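PDB 5OJ5: photosystem II assembly protein Ycf48 from Thermosynechococcus elongatus, which binds the C-terminal extension of the D1 protein precursor and probably acts early in photosystem II assembly and in the replacement of photodamaged D1. Local coordinates for residues A[59-64]-A[327-332]; A[51-56]-A[77-82]; A[70-75]-A[100-105]. One frame throughout, in Å; residues are numbered along the deposited sequence. Where two conformers were deposited one is given.

Interaction 1: A[59-64]-A[327-332]; sequences LDMSFI and FILGQK
M61 and F63, both reaching from 59-64, meet the ring of F327 in quite different ways. The thioether of M61 covers one face: SD sits 3.7 Å from the centroid of the F327 ring and is displaced toward the rim, with CD2 of F327 the ring atom nearest to it. CE lies over the ring as well, 27° off the normal, so that a Met-aromatic contact and a CH-pi contact are made by one side chain crossing F327 at about a right angle. This describes one of two conformers deposited for M61. F63 adds no true stack. Its plane is turned only 16° from that of F327, but the rings are slid so far apart, with centroids separated by 5.9 Å, that they barely overlap; the nearest atoms are CE2 of F63 and CE2 of F327, 3.8 Å apart, with CZ of F63 close by.

The torsions of M61 explain its reach. CG stands anti to the backbone N (chi1 -180°), and the bend at chi3 sets CE close to CG and CB of F327. Farther along, L329 presents a single methyl to main chain: its CD1 rests 3.5 Å from C of L59, beside the peptide that leads into D60. No hydrogen bond crosses between the segments, whose strands run nearly antiparallel with their axes 8.5 Å apart at closest approach, a spacing filled by side chains.

This is how adjacent blades of a seven-bladed beta-propeller meet, apolar face against apolar face. Strand 58-63 is the first of its blade, with a classic beta bulge where L59 and D60 face V72; strand 325-329 lies in the neighbouring blade, which strand 47-51 completes, between strands 317-320 and 334-338, whose L319 and L335 also touch M61.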
loop_
_atom_site.group_PDB
_atom_site.type_symbol
_atom_site.label_atom_id
_atom_site.label_comp_id
_atom_site.label_asym_id
_atom_site.label_seq_id
_atom_site.Cartn_x
_atom_site.Cartn_y
_atom_site.Cartn_z
ATOM N N LEU A 59 2.471 -4.930 -6.971
ATOM C CA LEU A 59 1.399 -4.493 -6.090
ATOM C C LEU A 59 1.786 -4.346 -4.638
ATOM O O LEU A 59 1.134 -3.584 -3.916
ATOM C CB LEU A 59 0.201 -5.417 -6.234
ATOM C CG LEU A 59 -0.393 -5.450 -7.650
ATOM C CD1 LEU A 59 -1.507 -6.496 -7.697
ATOM C CD2 LEU A 59 -0.934 -4.067 -8.022
ATOM N N ASP A 60 2.779 -5.082 -4.149
ATOM C CA ASP A 60 3.116 -4.997 -2.730
ATOM C C ASP A 60 4.531 -5.499 -2.508
ATOM O O ASP A 60 5.119 -6.186 -3.358
ATOM C CB ASP A 60 2.094 -5.751 -1.874
ATOM C CG ASP A 60 2.062 -5.274 -0.427
ATOM O OD1 ASP A 60 2.575 -4.154 -0.112
ATOM O OD2 ASP A 60 1.496 -6.031 0.385
ATOM N N MET A 61 5.070 -5.193 -1.323
ATOM C CA MET A 61 6.436 -5.524 -0.947
ATOM C C MET A 61 6.501 -5.643 0.566
ATOM O O MET A 61 5.876 -4.862 1.262
ATOM C CB MET A 61 7.381 -4.449 -1.502
ATOM C CG MET A 61 8.858 -4.649 -1.202
ATOM S SD MET A 61 9.920 -3.270 -1.676
ATOM C CE MET A 61 9.674 -3.212 -3.434
ATOM N N SER A 62 7.318 -6.576 1.057
ATOM C CA SER A 62 7.536 -6.724 2.498
ATOM C C SER A 62 8.914 -7.298 2.753
ATOM O O SER A 62 9.400 -8.130 1.967
ATOM C CB SER A 62 6.437 -7.608 3.106
ATOM O OG SER A 62 6.532 -7.661 4.522
ATOM N N PHE A 63 9.544 -6.863 3.840
ATOM C CA PHE A 63 10.877 -7.290 4.195
ATOM C C PHE A 63 10.883 -8.191 5.433
ATOM O O PHE A 63 10.176 -7.952 6.421
ATOM C CB PHE A 63 11.801 -6.087 4.408
ATOM C CG PHE A 63 12.373 -5.563 3.119
ATOM C CD1 PHE A 63 13.645 -5.933 2.688
ATOM C CD2 PHE A 63 11.634 -4.752 2.303
ATOM C CE1 PHE A 63 14.148 -5.501 1.474
ATOM C CE2 PHE A 63 12.153 -4.320 1.061
ATOM C CZ PHE A 63 13.399 -4.710 0.659
ATOM N N ILE A 64 11.735 -9.208 5.385
ATOM C CA ILE A 64 12.071 -10.014 6.555
ATOM C C ILE A 64 12.959 -9.229 7.502
ATOM O O ILE A 64 12.762 -9.230 8.717
ATOM C CB ILE A 64 12.793 -11.283 6.075
ATOM C CG1 ILE A 64 11.808 -12.159 5.304
ATOM C CG2 ILE A 64 13.416 -12.037 7.260
ATOM C CD1 ILE A 64 12.289 -12.993 4.215
ATOM N N PHE A 327 10.435 2.445 -1.057
ATOM C CA PHE A 327 10.204 2.116 -2.443
ATOM C C PHE A 327 8.911 2.745 -2.904
ATOM O O PHE A 327 7.949 2.891 -2.143
ATOM C CB PHE A 327 10.127 0.595 -2.649
ATOM C CG PHE A 327 11.394 -0.069 -2.342
ATOM C CD1 PHE A 327 12.344 -0.286 -3.300
ATOM C CD2 PHE A 327 11.647 -0.446 -1.012
ATOM C CE1 PHE A 327 13.558 -0.880 -2.915
ATOM C CE2 PHE A 327 12.816 -1.018 -0.643
ATOM C CZ PHE A 327 13.740 -1.227 -1.571
ATOM N N ILE A 328 8.883 3.091 -4.173
ATOM C CA ILE A 328 7.654 3.537 -4.822
ATOM C C ILE A 328 7.392 2.601 -5.990
ATOM O O ILE A 328 8.290 2.323 -6.794
ATOM C CB ILE A 328 7.766 4.987 -5.294
ATOM C CG1 ILE A 328 7.907 5.866 -4.041
ATOM C CG2 ILE A 328 6.556 5.378 -6.104
ATOM C CD1 ILE A 328 8.109 7.332 -4.306
ATOM N N LEU A 329 6.178 2.084 -6.045
ATOM C CA LEU A 329 5.743 1.176 -7.108
ATOM C C LEU A 329 5.196 1.969 -8.298
ATOM O O LEU A 329 4.265 2.772 -8.144
ATOM C CB LEU A 329 4.704 0.179 -6.585
ATOM C CG LEU A 329 5.034 -0.560 -5.295
ATOM C CD1 LEU A 329 3.961 -1.561 -4.971
ATOM C CD2 LEU A 329 6.351 -1.277 -5.287
ATOM N N GLY A 330 5.829 1.800 -9.445
ATOM C CA GLY A 330 5.379 2.330 -10.707
ATOM C C GLY A 330 4.675 1.284 -11.538
ATOM O O GLY A 330 4.300 0.222 -11.043
ATOM N N GLN A 331 4.575 1.534 -12.830
ATOM C CA GLN A 331 3.945 0.607 -13.770
ATOM C C GLN A 331 5.020 -0.196 -14.465
ATOM O O GLN A 331 6.173 0.218 -14.532
ATOM C CB GLN A 331 3.170 1.383 -14.833
ATOM C CG GLN A 331 2.106 2.262 -14.298
ATOM C CD GLN A 331 1.549 3.177 -15.336
ATOM O OE1 GLN A 331 1.966 4.308 -15.456
ATOM N NE2 GLN A 331 0.602 2.676 -16.134
ATOM N N LYS A 332 4.634 -1.352 -14.989
ATOM C CA LYS A 332 5.479 -2.053 -15.936
ATOM C C LYS A 332 6.848 -2.388 -15.363
ATOM O O LYS A 332 7.874 -2.301 -16.046
ATOM C CB LYS A 332 5.598 -1.298 -17.259
ATOM C CG LYS A 332 6.670 -0.185 -17.435
ATOM C CD LYS A 332 6.559 0.647 -18.714
ATOM C CE LYS A 332 7.493 1.787 -18.547
ATOM N NZ LYS A 332 8.384 1.582 -19.671
#

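Interaction 2: A[51-56]-A[77-82]; sequences QLPTTA and TLMETR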
loop_
_atom_site.group_PDB
_atom_site.type_symbol
_atom_site.label_atom_id
_atom_site.label_comp_id
_atom_site.label_asym_id
_atom_site.label_seq_id
_atom_site.Cartn_x
_atom_site.Cartn_y
_atom_site.Cartn_z
ATOM N N GLN A 51 14.550 -0.693 -13.057
ATOM C CA GLN A 51 13.686 -1.529 -13.872
ATOM C C GLN A 51 13.808 -2.967 -13.391
ATOM O O GLN A 51 14.874 -3.575 -13.507
ATOM C CB GLN A 51 14.079 -1.417 -15.346
ATOM C CG GLN A 51 13.257 -2.372 -16.236
ATOM C CD GLN A 51 11.793 -1.970 -16.294
ATOM O OE1 GLN A 51 11.455 -0.808 -16.585
ATOM N NE2 GLN A 51 10.911 -2.933 -16.065
ATOM N N LEU A 52 12.727 -3.514 -12.847
ATOM C CA LEU A 52 12.730 -4.911 -12.470
ATOM C C LEU A 52 12.758 -5.781 -13.722
ATOM O O LEU A 52 12.364 -5.351 -14.814
ATOM C CB LEU A 52 11.456 -5.213 -11.704
ATOM C CG LEU A 52 11.375 -4.507 -10.338
ATOM C CD1 LEU A 52 9.944 -4.673 -9.774
ATOM C CD2 LEU A 52 12.394 -5.056 -9.375
ATOM N N PRO A 53 13.136 -7.054 -13.579
ATOM C CA PRO A 53 13.159 -7.985 -14.730
ATOM C C PRO A 53 11.766 -8.553 -15.012
ATOM O O PRO A 53 11.542 -9.771 -14.995
ATOM C CB PRO A 53 14.165 -9.040 -14.265
ATOM C CG PRO A 53 14.020 -9.063 -12.796
ATOM C CD PRO A 53 13.825 -7.620 -12.400
ATOM N N THR A 54 10.831 -7.645 -15.283
ATOM C CA THR A 54 9.449 -7.942 -15.608
ATOM C C THR A 54 8.838 -6.687 -16.199
ATOM O O THR A 54 9.341 -5.587 -15.975
ATOM C CB THR A 54 8.635 -8.374 -14.383
ATOM O OG1 THR A 54 7.354 -8.817 -14.842
ATOM C CG2 THR A 54 8.432 -7.225 -13.375
ATOM N N THR A 55 7.710 -6.843 -16.900
ATOM C CA THR A 55 6.853 -5.704 -17.207
ATOM C C THR A 55 5.510 -5.819 -16.508
ATOM O O THR A 55 4.621 -4.994 -16.766
ATOM C CB THR A 55 6.658 -5.497 -18.715
ATOM O OG1 THR A 55 5.926 -6.610 -19.247
ATOM C CG2 THR A 55 7.991 -5.355 -19.423
ATOM N N ALA A 56 5.354 -6.789 -15.594
ATOM C CA ALA A 56 4.129 -6.883 -14.818
ATOM C C ALA A 56 4.071 -5.797 -13.745
ATOM O O ALA A 56 5.079 -5.411 -13.163
ATOM C CB ALA A 56 4.085 -8.243 -14.112
ATOM N N THR A 77 3.413 -12.715 -10.126
ATOM C CA THR A 77 4.796 -12.246 -10.010
ATOM C C THR A 77 5.269 -12.277 -8.571
ATOM O O THR A 77 4.593 -11.773 -7.671
ATOM C CB THR A 77 4.948 -10.835 -10.586
ATOM O OG1 THR A 77 4.694 -10.917 -11.994
ATOM C CG2 THR A 77 6.340 -10.253 -10.372
ATOM N N LEU A 78 6.468 -12.806 -8.368
ATOM C CA LEU A 78 7.088 -12.953 -7.063
ATOM C C LEU A 78 8.572 -12.723 -7.272
ATOM O O LEU A 78 9.179 -13.380 -8.140
ATOM C CB LEU A 78 6.846 -14.381 -6.604
ATOM C CG LEU A 78 7.371 -14.781 -5.246
ATOM C CD1 LEU A 78 6.771 -13.928 -4.111
ATOM C CD2 LEU A 78 7.117 -16.256 -4.940
ATOM N N MET A 79 9.196 -11.803 -6.518
ATOM C CA MET A 79 10.643 -11.613 -6.619
ATOM C C MET A 79 11.242 -11.441 -5.246
ATOM O O MET A 79 10.583 -10.937 -4.316
ATOM C CB MET A 79 11.030 -10.414 -7.472
ATOM C CG MET A 79 10.398 -10.411 -8.847
ATOM S SD MET A 79 11.250 -9.230 -9.906
ATOM C CE MET A 79 10.310 -9.370 -11.397
ATOM N N GLU A 80 12.507 -11.827 -5.122
ATOM C CA GLU A 80 13.228 -11.834 -3.862
ATOM C C GLU A 80 14.460 -10.945 -3.990
ATOM O O GLU A 80 15.172 -11.004 -4.993
ATOM C CB GLU A 80 13.678 -13.274 -3.555
ATOM C CG GLU A 80 14.401 -13.474 -2.244
ATOM C CD GLU A 80 14.751 -14.922 -1.979
ATOM O OE1 GLU A 80 14.789 -15.726 -2.933
ATOM O OE2 GLU A 80 14.988 -15.262 -0.788
ATOM N N THR A 81 14.765 -10.175 -2.934
ATOM C CA THR A 81 16.024 -9.435 -2.828
ATOM C C THR A 81 16.773 -9.916 -1.597
ATOM O O THR A 81 16.164 -10.255 -0.566
ATOM C CB THR A 81 15.760 -7.903 -2.734
ATOM O OG1 THR A 81 17.027 -7.237 -2.777
ATOM C CG2 THR A 81 15.038 -7.474 -1.470
ATOM N N ARG A 82 18.107 -9.856 -1.689
ATOM C CA ARG A 82 18.987 -10.089 -0.561
ATOM C C ARG A 82 19.885 -8.906 -0.279
ATOM O O ARG A 82 20.714 -8.986 0.645
ATOM C CB ARG A 82 19.856 -11.325 -0.822
ATOM C CG ARG A 82 19.098 -12.524 -1.097
ATOM C CD ARG A 82 18.818 -13.232 0.102
ATOM N NE ARG A 82 18.363 -14.562 -0.297
ATOM C CZ ARG A 82 18.301 -15.568 0.536
ATOM N NH1 ARG A 82 18.680 -15.348 1.774
ATOM N NH2 ARG A 82 17.851 -16.748 0.135
HETATM O O HOH W 1 6.630 -11.192 -13.886
#
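M79 reaches P53 and T54 by turning CG beside its own backbone N, anti to the carbonyl carbon (chi1 -53°), and then running extended to its methyl. T54 meets it with OG1 anti to the backbone N (chi1 -172°), which leaves CG2 between the backbone N and the carbonyl carbon, facing the incoming methyl CE. The fit is close: CG2 of T54 and CE of M79 are 3.5 Å apart, tighter than usual for two carbons. P53 comes tip to tip with M79, its CD 3.9 Å from SD, while CB of L52 lies more distantly against CE.

The loop owes its shape to small turns. P53 is the centre of an inverse gamma turn, and the hydroxyl of T54 closes an ST turn by accepting a nearly straight bond from N of A56 (2.9 Å, 169°). The same OG1 also holds a water, which donates to OG1 of T77 at 2.7 Å and so joins the two segments where no direct hydrogen bond does. OG1 of T77 is further bonded to V74 O, and CB of A56 packs against it at 3.5 Å. A polar, water-mediated end thus adjoins the apolar grip on the methionine.

Residues 51-56 connect two blades of the propeller, leaving strand 47-51, an outermost strand of its sheet, for strand 58-63, the first of the next. The linker lies against strand 77-81, third in that next blade, while L52 also touches I58, W88 and, on strand 334-338 of the blade left behind, L335.

Interaction 3: A[70-75]-A[100-105]; sequences WLVGVN and YRFNSV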
loop_
_atom_site.group_PDB
_atom_site.type_symbol
_atom_site.label_atom_id
_atom_site.label_comp_id
_atom_site.label_asym_id
_atom_site.label_seq_id
_atom_site.Cartn_x
_atom_site.Cartn_y
_atom_site.Cartn_z
ATOM N N TRP A 70 10.723 -9.411 -0.261
ATOM C CA TRP A 70 9.925 -9.982 -1.338
ATOM C C TRP A 70 8.967 -8.945 -1.887
ATOM O O TRP A 70 8.435 -8.116 -1.129
ATOM C CB TRP A 70 9.118 -11.197 -0.818
ATOM C CG TRP A 70 9.973 -12.388 -0.481
ATOM C CD1 TRP A 70 10.638 -12.612 0.676
ATOM C CD2 TRP A 70 10.266 -13.480 -1.341
ATOM N NE1 TRP A 70 11.366 -13.792 0.581
ATOM C CE2 TRP A 70 11.112 -14.356 -0.636
ATOM C CE3 TRP A 70 9.864 -13.820 -2.634
ATOM C CZ2 TRP A 70 11.584 -15.562 -1.185
ATOM C CZ3 TRP A 70 10.323 -15.054 -3.143
ATOM C CH2 TRP A 70 11.148 -15.888 -2.416
ATOM N N LEU A 71 8.697 -9.039 -3.180
ATOM C CA LEU A 71 7.649 -8.250 -3.805
ATOM C C LEU A 71 6.760 -9.175 -4.629
ATOM O O LEU A 71 7.172 -10.277 -5.036
ATOM C CB LEU A 71 8.204 -7.084 -4.613
ATOM C CG LEU A 71 9.118 -7.367 -5.820
ATOM C CD1 LEU A 71 8.309 -7.862 -7.040
ATOM C CD2 LEU A 71 9.924 -6.128 -6.184
ATOM N N VAL A 72 5.523 -8.717 -4.841
ATOM C CA VAL A 72 4.521 -9.515 -5.525
ATOM C C VAL A 72 3.708 -8.623 -6.451
ATOM O O VAL A 72 3.583 -7.408 -6.232
ATOM C CB VAL A 72 3.565 -10.256 -4.556
ATOM C CG1 VAL A 72 4.336 -11.177 -3.645
ATOM C CG2 VAL A 72 2.712 -9.278 -3.741
ATOM N N GLY A 73 3.075 -9.240 -7.457
ATOM C CA GLY A 73 2.168 -8.481 -8.303
ATOM C C GLY A 73 1.362 -9.338 -9.226
ATOM O O GLY A 73 1.047 -10.506 -8.958
ATOM N N VAL A 74 1.042 -8.724 -10.366
ATOM C CA VAL A 74 0.159 -9.293 -11.382
ATOM C C VAL A 74 0.830 -10.495 -12.040
ATOM O O VAL A 74 2.060 -10.584 -12.092
ATOM C CB VAL A 74 -0.159 -8.158 -12.383
ATOM C CG1 VAL A 74 -0.907 -8.627 -13.601
ATOM C CG2 VAL A 74 -0.991 -7.072 -11.680
ATOM N N ASN A 75 0.009 -11.432 -12.556
ATOM C CA ASN A 75 0.507 -12.625 -13.230
ATOM C C ASN A 75 1.408 -13.454 -12.344
ATOM O O ASN A 75 2.441 -13.970 -12.780
ATOM C CB ASN A 75 1.145 -12.271 -14.550
ATOM C CG ASN A 75 0.158 -11.638 -15.501
ATOM O OD1 ASN A 75 0.548 -10.825 -16.319
ATOM N ND2 ASN A 75 -1.144 -11.989 -15.384
ATOM N N TYR A 100 -3.093 -15.343 -11.352
ATOM C CA TYR A 100 -3.343 -14.751 -10.044
ATOM C C TYR A 100 -2.784 -13.342 -9.939
ATOM O O TYR A 100 -1.666 -13.052 -10.365
ATOM C CB TYR A 100 -2.691 -15.605 -8.969
ATOM C CG TYR A 100 -3.263 -17.004 -8.868
ATOM C CD1 TYR A 100 -4.470 -17.193 -8.220
ATOM C CD2 TYR A 100 -2.586 -18.115 -9.361
ATOM C CE1 TYR A 100 -5.021 -18.485 -8.060
ATOM C CE2 TYR A 100 -3.124 -19.395 -9.199
ATOM C CZ TYR A 100 -4.344 -19.573 -8.544
ATOM O OH TYR A 100 -4.931 -20.796 -8.376
ATOM N N ARG A 101 -3.580 -12.468 -9.369
ATOM C CA ARG A 101 -3.135 -11.137 -8.984
ATOM C C ARG A 101 -2.725 -11.244 -7.529
ATOM O O ARG A 101 -3.586 -11.379 -6.656
ATOM C CB ARG A 101 -4.302 -10.186 -9.163
ATOM C CG ARG A 101 -4.008 -8.785 -8.781
ATOM C CD ARG A 101 -5.308 -7.969 -8.828
ATOM N NE ARG A 101 -5.129 -6.606 -8.363
ATOM C CZ ARG A 101 -4.714 -5.585 -9.112
ATOM N NH1 ARG A 101 -4.463 -5.718 -10.424
ATOM N NH2 ARG A 101 -4.588 -4.390 -8.549
ATOM N N PHE A 102 -1.406 -11.216 -7.241
ATOM C CA PHE A 102 -0.940 -11.246 -5.863
ATOM C C PHE A 102 -1.024 -9.831 -5.323
ATOM O O PHE A 102 -0.245 -8.962 -5.716
ATOM C CB PHE A 102 0.485 -11.778 -5.767
ATOM C CG PHE A 102 0.671 -13.243 -6.082
ATOM C CD1 PHE A 102 -0.316 -14.193 -5.977
ATOM C CD2 PHE A 102 1.943 -13.682 -6.426
ATOM C CE1 PHE A 102 -0.043 -15.536 -6.243
ATOM C CE2 PHE A 102 2.214 -15.005 -6.635
ATOM C CZ PHE A 102 1.198 -15.925 -6.574
ATOM N N ASN A 103 -2.016 -9.598 -4.464
ATOM C CA ASN A 103 -2.417 -8.290 -3.993
ATOM C C ASN A 103 -1.595 -7.826 -2.793
ATOM O O ASN A 103 -1.519 -6.622 -2.540
ATOM C CB ASN A 103 -3.941 -8.365 -3.545
ATOM C CG ASN A 103 -4.891 -8.414 -4.630
ATOM O OD1 ASN A 103 -4.704 -7.812 -5.678
ATOM N ND2 ASN A 103 -5.981 -9.094 -4.366
ATOM N N SER A 104 -1.056 -8.763 -2.006
ATOM C CA SER A 104 -0.551 -8.417 -0.685
ATOM C C SER A 104 0.479 -9.448 -0.283
ATOM O O SER A 104 0.262 -10.646 -0.468
ATOM C CB SER A 104 -1.712 -8.381 0.288
ATOM O OG SER A 104 -1.358 -8.135 1.626
ATOM N N VAL A 105 1.591 -8.975 0.300
ATOM C CA VAL A 105 2.602 -9.836 0.898
ATOM C C VAL A 105 2.973 -9.227 2.238
ATOM O O VAL A 105 3.087 -7.998 2.363
ATOM C CB VAL A 105 3.841 -10.011 -0.005
ATOM C CG1 VAL A 105 4.506 -8.662 -0.381
ATOM C CG2 VAL A 105 4.869 -10.971 0.606
#
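V72 and F102 press together through their CB atoms, 3.6 Å apart, at the dense centre of this contact. From there CG2 of V72 bears on the carbonyl oxygen of F102, and CG1 meets CB of V105 at 3.9 Å, the two valines crossing at a slant. F102 O is buried without a hydrogen-bonding partner; CA of G73 offers it a CA-H...O contact at 3.6 Å. A single hydrogen bond spans the segments, from N of F102 to O of G73 (3.1 Å), with the donor well above the carbonyl plane, 57° out of it.

Strand 69-73 is the second strand of one propeller blade and strand 101-108 the first of the next. They run roughly antiparallel, 140° between their directions, in different sheets, and I114 of strand 111-117 touches V72, F102 and V105 alike. Strand 101-108 carries a classic beta bulge, N103 and S104 both facing V115.

Toward V74 and N75 the contact opens to solvent and its side-chain contacts grow sparse. There CG2 of V74, in one of two deposited conformers, lies 3.9 Å from NH1 of R101, whose extended chain also makes a weak bond from NE to OD1 of N103.

All three interactions hold the blade that begins with strand 58-63, each through a different strand or side of it. Interactions 1 and 3 are buried and set this blade against its two neighbours: interaction 1 without any hydrogen bond between its segments, through sulfur, aromatic rings and a leucine methyl, interaction 3 with smaller aliphatic groups and one backbone hydrogen bond. Interaction 2 lies farther out, about 17 Å from the chain centre to its own, and is partly exposed; there a linker takes the place of a strand and water enters the chemistry. The contacts are also coupled directly. Strand 69-73 pairs with strands 58-63 and 77-81, and K332 O accepts a probable hydrogen bond from Q51 NE2.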